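Local coordinates for protein 8-amino-8-demethylriboflavin N,N-dimethyltransferase (PDB 4D7K) that transfers two methyl groups from S-adenosylmethionine to the amino group of 8-amino-8-demethylriboflavin, completing the biosynthesis of the antibiotic roseoflavin, at residues S100-V113 and H148-F162. Residues are numbered along the deposited sequence; the frame is centred on the assembly and turned at random.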
loop_
_atom_site.group_PDB
_atom_site.type_symbol
_atom_site.label_atom_id
_atom_site.label_comp_id
_atom_site.label_asym_id
_atom_site.label_seq_id
_atom_site.Cartn_x
_atom_site.Cartn_y
_atom_site.Cartn_z
ATOM N N SER A 100 11.382 13.338 11.591
ATOM C CA SER A 100 10.072 12.693 11.600
ATOM C C SER A 100 9.536 12.409 10.205
ATOM O O SER A 100 9.834 13.130 9.260
ATOM C CB SER A 100 9.060 13.559 12.358
ATOM O OG SER A 100 7.730 13.178 12.045
ATOM N N MET A 101 8.744 11.346 10.092
ATOM C CA MET A 101 8.110 10.974 8.835
ATOM C C MET A 101 6.650 10.604 9.079
ATOM O O MET A 101 6.061 9.825 8.333
ATOM C CB MET A 101 8.866 9.814 8.174
ATOM C CG MET A 101 10.247 10.229 7.658
ATOM S SD MET A 101 11.241 8.899 6.959
ATOM C CE MET A 101 10.384 8.612 5.412
ATOM N N ARG A 102 6.077 11.170 10.137
ATOM C CA ARG A 102 4.700 10.891 10.518
ATOM C C ARG A 102 3.741 11.502 9.514
ATOM O O ARG A 102 2.663 10.962 9.264
ATOM C CB ARG A 102 4.405 11.430 11.925
ATOM C CG ARG A 102 3.037 11.047 12.467
ATOM C CD ARG A 102 2.744 11.712 13.806
ATOM N NE ARG A 102 1.442 11.299 14.324
ATOM C CZ ARG A 102 0.279 11.796 13.908
ATOM N NH1 ARG A 102 0.248 12.733 12.965
ATOM N NH2 ARG A 102 -0.855 11.353 14.435
ATOM N N GLY A 103 4.145 12.633 8.944
ATOM C CA GLY A 103 3.308 13.360 8.008
ATOM C C GLY A 103 2.920 12.558 6.781
ATOM O O GLY A 103 1.738 12.421 6.467
ATOM N N MET A 104 3.913 12.015 6.088
ATOM C CA MET A 104 3.652 11.261 4.867
ATOM C C MET A 104 2.947 9.935 5.160
ATOM O O MET A 104 2.217 9.412 4.320
ATOM C CB MET A 104 4.952 11.003 4.105
ATOM C CG MET A 104 5.819 9.914 4.708
ATOM S SD MET A 104 7.166 9.416 3.622
ATOM C CE MET A 104 8.115 10.934 3.538
ATOM N N THR A 105 3.154 9.403 6.360
ATOM C CA THR A 105 2.614 8.097 6.711
ATOM C C THR A 105 1.131 8.196 7.086
ATOM O O THR A 105 0.379 7.240 6.905
ATOM C CB THR A 105 3.437 7.462 7.859
ATOM O OG1 THR A 105 4.816 7.416 7.475
ATOM C CG2 THR A 105 2.973 6.049 8.159
ATOM N N THR A 106 0.705 9.357 7.578
ATOM C CA THR A 106 -0.695 9.555 7.946
ATOM C C THR A 106 -1.541 10.208 6.847
ATOM O O THR A 106 -2.694 9.825 6.654
ATOM C CB THR A 106 -0.832 10.415 9.220
ATOM O OG1 THR A 106 -0.115 11.645 9.055
ATOM C CG2 THR A 106 -0.286 9.668 10.428
ATOM N N PHE A 107 -0.980 11.185 6.137
ATOM C CA PHE A 107 -1.773 11.967 5.184
ATOM C C PHE A 107 -2.377 11.125 4.067
ATOM O O PHE A 107 -3.570 11.233 3.777
ATOM C CB PHE A 107 -0.941 13.086 4.554
ATOM C CG PHE A 107 -1.670 13.824 3.458
ATOM C CD1 PHE A 107 -2.662 14.738 3.763
ATOM C CD2 PHE A 107 -1.380 13.583 2.123
ATOM C CE1 PHE A 107 -3.346 15.407 2.758
ATOM C CE2 PHE A 107 -2.062 14.248 1.115
ATOM C CZ PHE A 107 -3.044 15.161 1.433
ATOM N N PHE A 108 -1.553 10.291 3.438
ATOM C CA PHE A 108 -1.979 9.528 2.268
ATOM C C PHE A 108 -2.882 8.350 2.621
ATOM O O PHE A 108 -3.300 7.595 1.743
ATOM C CB PHE A 108 -0.754 9.041 1.484
ATOM C CG PHE A 108 0.043 10.158 0.884
ATOM C CD1 PHE A 108 -0.329 10.716 -0.329
ATOM C CD2 PHE A 108 1.134 10.683 1.553
ATOM C CE1 PHE A 108 0.386 11.761 -0.875
ATOM C CE2 PHE A 108 1.854 11.730 1.013
ATOM C CZ PHE A 108 1.481 12.269 -0.204
ATOM N N ALA A 109 -3.190 8.199 3.905
ATOM C CA ALA A 109 -4.065 7.122 4.350
ATOM C C ALA A 109 -5.288 7.683 5.052
ATOM O O ALA A 109 -6.110 6.934 5.572
ATOM C CB ALA A 109 -3.318 6.166 5.260
ATOM N N GLU A 110 -5.400 9.006 5.072
ATOM C CA GLU A 110 -6.599 9.641 5.591
ATOM C C GLU A 110 -7.771 9.277 4.685
ATOM O O GLU A 110 -7.601 9.171 3.470
ATOM C CB GLU A 110 -6.422 11.160 5.681
ATOM C CG GLU A 110 -5.404 11.625 6.722
ATOM C CD GLU A 110 -5.894 11.455 8.150
ATOM O OE1 GLU A 110 -7.050 11.028 8.346
ATOM O OE2 GLU A 110 -5.122 11.756 9.084
ATOM N N PRO A 111 -8.960 9.068 5.276
ATOM C CA PRO A 111 -10.154 8.639 4.537
ATOM C C PRO A 111 -10.475 9.526 3.336
ATOM O O PRO A 111 -10.729 9.004 2.252
ATOM C CB PRO A 111 -11.271 8.720 5.590
ATOM C CG PRO A 111 -10.712 9.561 6.703
ATOM C CD PRO A 111 -9.248 9.260 6.707
ATOM N N ASP A 112 -10.452 10.842 3.523
ATOM C CA ASP A 112 -10.737 11.770 2.432
ATOM C C ASP A 112 -9.688 11.689 1.324
ATOM O O ASP A 112 -10.002 11.871 0.149
ATOM C CB ASP A 112 -10.827 13.204 2.960
ATOM C CG ASP A 112 -11.959 13.390 3.952
ATOM O OD1 ASP A 112 -12.974 12.669 3.837
ATOM O OD2 ASP A 112 -11.834 14.256 4.845
ATOM N N VAL A 113 -8.444 11.416 1.705
ATOM C CA VAL A 113 -7.347 11.299 0.746
ATOM C C VAL A 113 -7.335 9.916 0.102
ATOM O O VAL A 113 -7.145 9.779 -1.109
ATOM C CB VAL A 113 -5.982 11.562 1.421
ATOM C CG1 VAL A 113 -4.847 11.439 0.414
ATOM C CG2 VAL A 113 -5.975 12.934 2.082
ATOM N N HIS A 148 -10.497 20.842 8.839
ATOM C CA HIS A 148 -9.537 19.913 8.252
ATOM C C HIS A 148 -8.104 20.280 8.621
ATOM O O HIS A 148 -7.169 19.973 7.881
ATOM C CB HIS A 148 -9.690 19.877 6.731
ATOM C CG HIS A 148 -11.062 19.495 6.272
ATOM N ND1 HIS A 148 -11.802 20.273 5.409
ATOM C CD2 HIS A 148 -11.826 18.413 6.554
ATOM C CE1 HIS A 148 -12.966 19.692 5.182
ATOM N NE2 HIS A 148 -13.005 18.561 5.860
ATOM N N LYS A 149 -7.938 20.935 9.767
ATOM C CA LYS A 149 -6.615 21.332 10.240
ATOM C C LYS A 149 -5.703 20.131 10.495
ATOM O O LYS A 149 -4.505 20.175 10.200
ATOM C CB LYS A 149 -6.736 22.175 11.514
ATOM C CG LYS A 149 -5.404 22.420 12.195
ATOM C CD LYS A 149 -5.507 23.439 13.308
ATOM C CE LYS A 149 -4.169 23.585 14.005
ATOM N NZ LYS A 149 -3.687 22.264 14.494
ATOM N N GLU A 150 -6.274 19.060 11.041
ATOM C CA GLU A 150 -5.509 17.856 11.367
ATOM C C GLU A 150 -4.828 17.258 10.133
ATOM O O GLU A 150 -3.678 16.815 10.198
ATOM C CB GLU A 150 -6.426 16.820 12.020
ATOM C CG GLU A 150 -5.752 15.520 12.406
ATOM C CD GLU A 150 -6.651 14.644 13.263
ATOM O OE1 GLU A 150 -7.587 15.183 13.895
ATOM O OE2 GLU A 150 -6.426 13.417 13.303
ATOM N N VAL A 151 -5.545 17.257 9.012
ATOM C CA VAL A 151 -5.013 16.749 7.750
ATOM C C VAL A 151 -4.109 17.797 7.101
ATOM O O VAL A 151 -3.106 17.461 6.472
ATOM C CB VAL A 151 -6.151 16.341 6.781
ATOM C CG1 VAL A 151 -5.592 15.847 5.457
ATOM C CG2 VAL A 151 -7.006 15.258 7.413
ATOM N N ARG A 152 -4.456 19.070 7.275
ATOM C CA ARG A 152 -3.613 20.155 6.783
ATOM C C ARG A 152 -2.203 20.090 7.372
ATOM O O ARG A 152 -1.218 20.296 6.667
ATOM C CB ARG A 152 -4.244 21.513 7.097
ATOM C CG ARG A 152 -3.352 22.691 6.740
ATOM C CD ARG A 152 -4.066 24.023 6.897
ATOM N NE ARG A 152 -4.191 24.438 8.290
ATOM C CZ ARG A 152 -5.343 24.734 8.886
ATOM N NH1 ARG A 152 -6.486 24.658 8.217
ATOM N NH2 ARG A 152 -5.349 25.106 10.157
ATOM N N ASP A 153 -2.114 19.797 8.666
ATOM C CA ASP A 153 -0.829 19.754 9.359
ATOM C C ASP A 153 -0.010 18.516 8.999
ATOM O O ASP A 153 1.219 18.557 8.991
ATOM C CB ASP A 153 -1.040 19.813 10.875
ATOM C CG ASP A 153 -1.597 21.146 11.333
ATOM O OD1 ASP A 153 -1.520 22.121 10.555
ATOM O OD2 ASP A 153 -2.101 21.225 12.475
ATOM N N GLU A 154 -0.691 17.412 8.714
ATOM C CA GLU A 154 -0.010 16.217 8.239
ATOM C C GLU A 154 0.504 16.422 6.817
ATOM O O GLU A 154 1.558 15.900 6.445
ATOM C CB GLU A 154 -0.940 15.009 8.306
ATOM C CG GLU A 154 -1.238 14.561 9.725
ATOM C CD GLU A 154 -2.369 13.564 9.787
ATOM O OE1 GLU A 154 -2.925 13.244 8.715
ATOM O OE2 GLU A 154 -2.702 13.105 10.901
ATOM N N PHE A 155 -0.246 17.189 6.029
ATOM C CA PHE A 155 0.147 17.495 4.659
ATOM C C PHE A 155 1.421 18.333 4.631
ATOM O O PHE A 155 2.347 18.047 3.875
ATOM C CB PHE A 155 -0.975 18.234 3.915
ATOM C CG PHE A 155 -0.591 18.658 2.524
ATOM C CD1 PHE A 155 -0.559 17.734 1.489
ATOM C CD2 PHE A 155 -0.235 19.972 2.254
ATOM C CE1 PHE A 155 -0.192 18.113 0.211
ATOM C CE2 PHE A 155 0.130 20.358 0.977
ATOM C CZ PHE A 155 0.151 19.425 -0.046
ATOM N N ASP A 156 1.458 19.375 5.456
ATOM C CA ASP A 156 2.612 20.268 5.504
ATOM C C ASP A 156 3.863 19.528 5.985
ATOM O O ASP A 156 4.963 19.750 5.473
ATOM C CB ASP A 156 2.320 21.463 6.408
ATOM C CG ASP A 156 1.208 22.354 5.867
ATOM O OD1 ASP A 156 1.159 22.589 4.639
ATOM O OD2 ASP A 156 0.381 22.826 6.676
ATOM N N ALA A 157 3.687 18.648 6.965
ATOM C CA ALA A 157 4.784 17.825 7.456
ATOM C C ALA A 157 5.278 16.898 6.353
ATOM O O ALA A 157 6.480 16.733 6.169
ATOM C CB ALA A 157 4.351 17.025 8.669
ATOM N N ALA A 158 4.340 16.307 5.618
ATOM C CA ALA A 158 4.670 15.443 4.491
ATOM C C ALA A 158 5.574 16.158 3.483
ATOM O O ALA A 158 6.574 15.592 3.038
ATOM C CB ALA A 158 3.408 14.958 3.812
ATOM N N MET A 159 5.226 17.399 3.143
ATOM C CA MET A 159 6.000 18.199 2.189
ATOM C C MET A 159 7.394 18.535 2.711
ATOM O O MET A 159 8.354 18.604 1.941
ATOM C CB MET A 159 5.262 19.499 1.845
ATOM C CG MET A 159 3.972 19.308 1.074
ATOM S SD MET A 159 4.246 18.426 -0.474
ATOM C CE MET A 159 3.408 16.878 -0.139
ATOM N N VAL A 160 7.503 18.765 4.016
ATOM C CA VAL A 160 8.807 18.997 4.637
ATOM C C VAL A 160 9.638 17.720 4.572
ATOM O O VAL A 160 10.834 17.760 4.284
ATOM C CB VAL A 160 8.670 19.462 6.105
ATOM C CG1 VAL A 160 10.029 19.445 6.817
ATOM C CG2 VAL A 160 8.035 20.849 6.169
ATOM N N GLU A 161 8.984 16.584 4.817
ATOM C CA GLU A 161 9.650 15.284 4.831
ATOM C C GLU A 161 10.188 14.891 3.450
ATOM O O GLU A 161 11.319 14.416 3.335
ATOM C CB GLU A 161 8.690 14.212 5.358
ATOM C CG GLU A 161 8.329 14.415 6.825
ATOM C CD GLU A 161 7.018 13.761 7.219
ATOM O OE1 GLU A 161 6.428 13.052 6.379
ATOM O OE2 GLU A 161 6.581 13.952 8.377
ATOM N N PHE A 162 9.380 15.087 2.411
ATOM C CA PHE A 162 9.815 14.816 1.044
ATOM C C PHE A 162 10.986 15.718 0.654
ATOM O O PHE A 162 11.891 15.298 -0.062
ATOM C CB PHE A 162 8.659 15.000 0.058
ATOM C CG PHE A 162 7.612 13.922 0.139
ATOM C CD1 PHE A 162 7.971 12.587 0.206
ATOM C CD2 PHE A 162 6.267 14.247 0.150
ATOM C CE1 PHE A 162 7.006 11.596 0.280
ATOM C CE2 PHE A 162 5.300 13.262 0.224
ATOM C CZ PHE A 162 5.671 11.937 0.289
HETATM O O HOH W 1 -3.301 12.493 14.240
#
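Glu161 clasps the first turn of helix 102-107 with both carboxylate oxygens, each through its syn lone pair. OE2 accepts from Gly103 N at 2.8 Å (N-H...O angle 142°), and OE1 accepts from Met104 N at 2.7 Å (149°). Two backbone N-H groups at a helix start are thus satisfied by one buried carboxylate, whose charge the helix N-terminus would probably favour. Further along, Glu154 is a knob among Arg102, Gly103, Thr106 and Phe107. Its OE1 lies 2.7 Å from Glu110 OE2; Lys35 of helix 13-35 forms salt bridges with both carboxylates, probably offsetting their like charges, and Tyr31 OH is hydrogen-bonded to Glu110 OE1. Arg102, hydrogen-bonded through NH2 to Ala34 O, adds a long salt bridge from NH1 to Glu154 OE2 at 3.6 Å. The contact joins helix 102-107, which also packs on helix 13-35, to helix 149-162 in the O-methyltransferase family region, the two segments crossing at -128°. Their axis separation of 7.0 Å is possible because Gly103 presents bare backbone, its CA 4.3 Å from Ala158 CA. Beyond the polar row, Phe155 turns its edge to one face of Phe107 in a T-shaped pair, while Val151 CG1 meets the Phe107 rim at CE1. At the other end Met104 bends at chi3, bringing CE to 3.5 Å from Phe162 CE1, while SD makes an oblique Met-aromatic contact, 4.9 Å from the Phe162 ring centroid. Phe108 CE2 approaches the Phe162 edge, and Lys25 of the second subunit makes a cation-pi contact with Phe108.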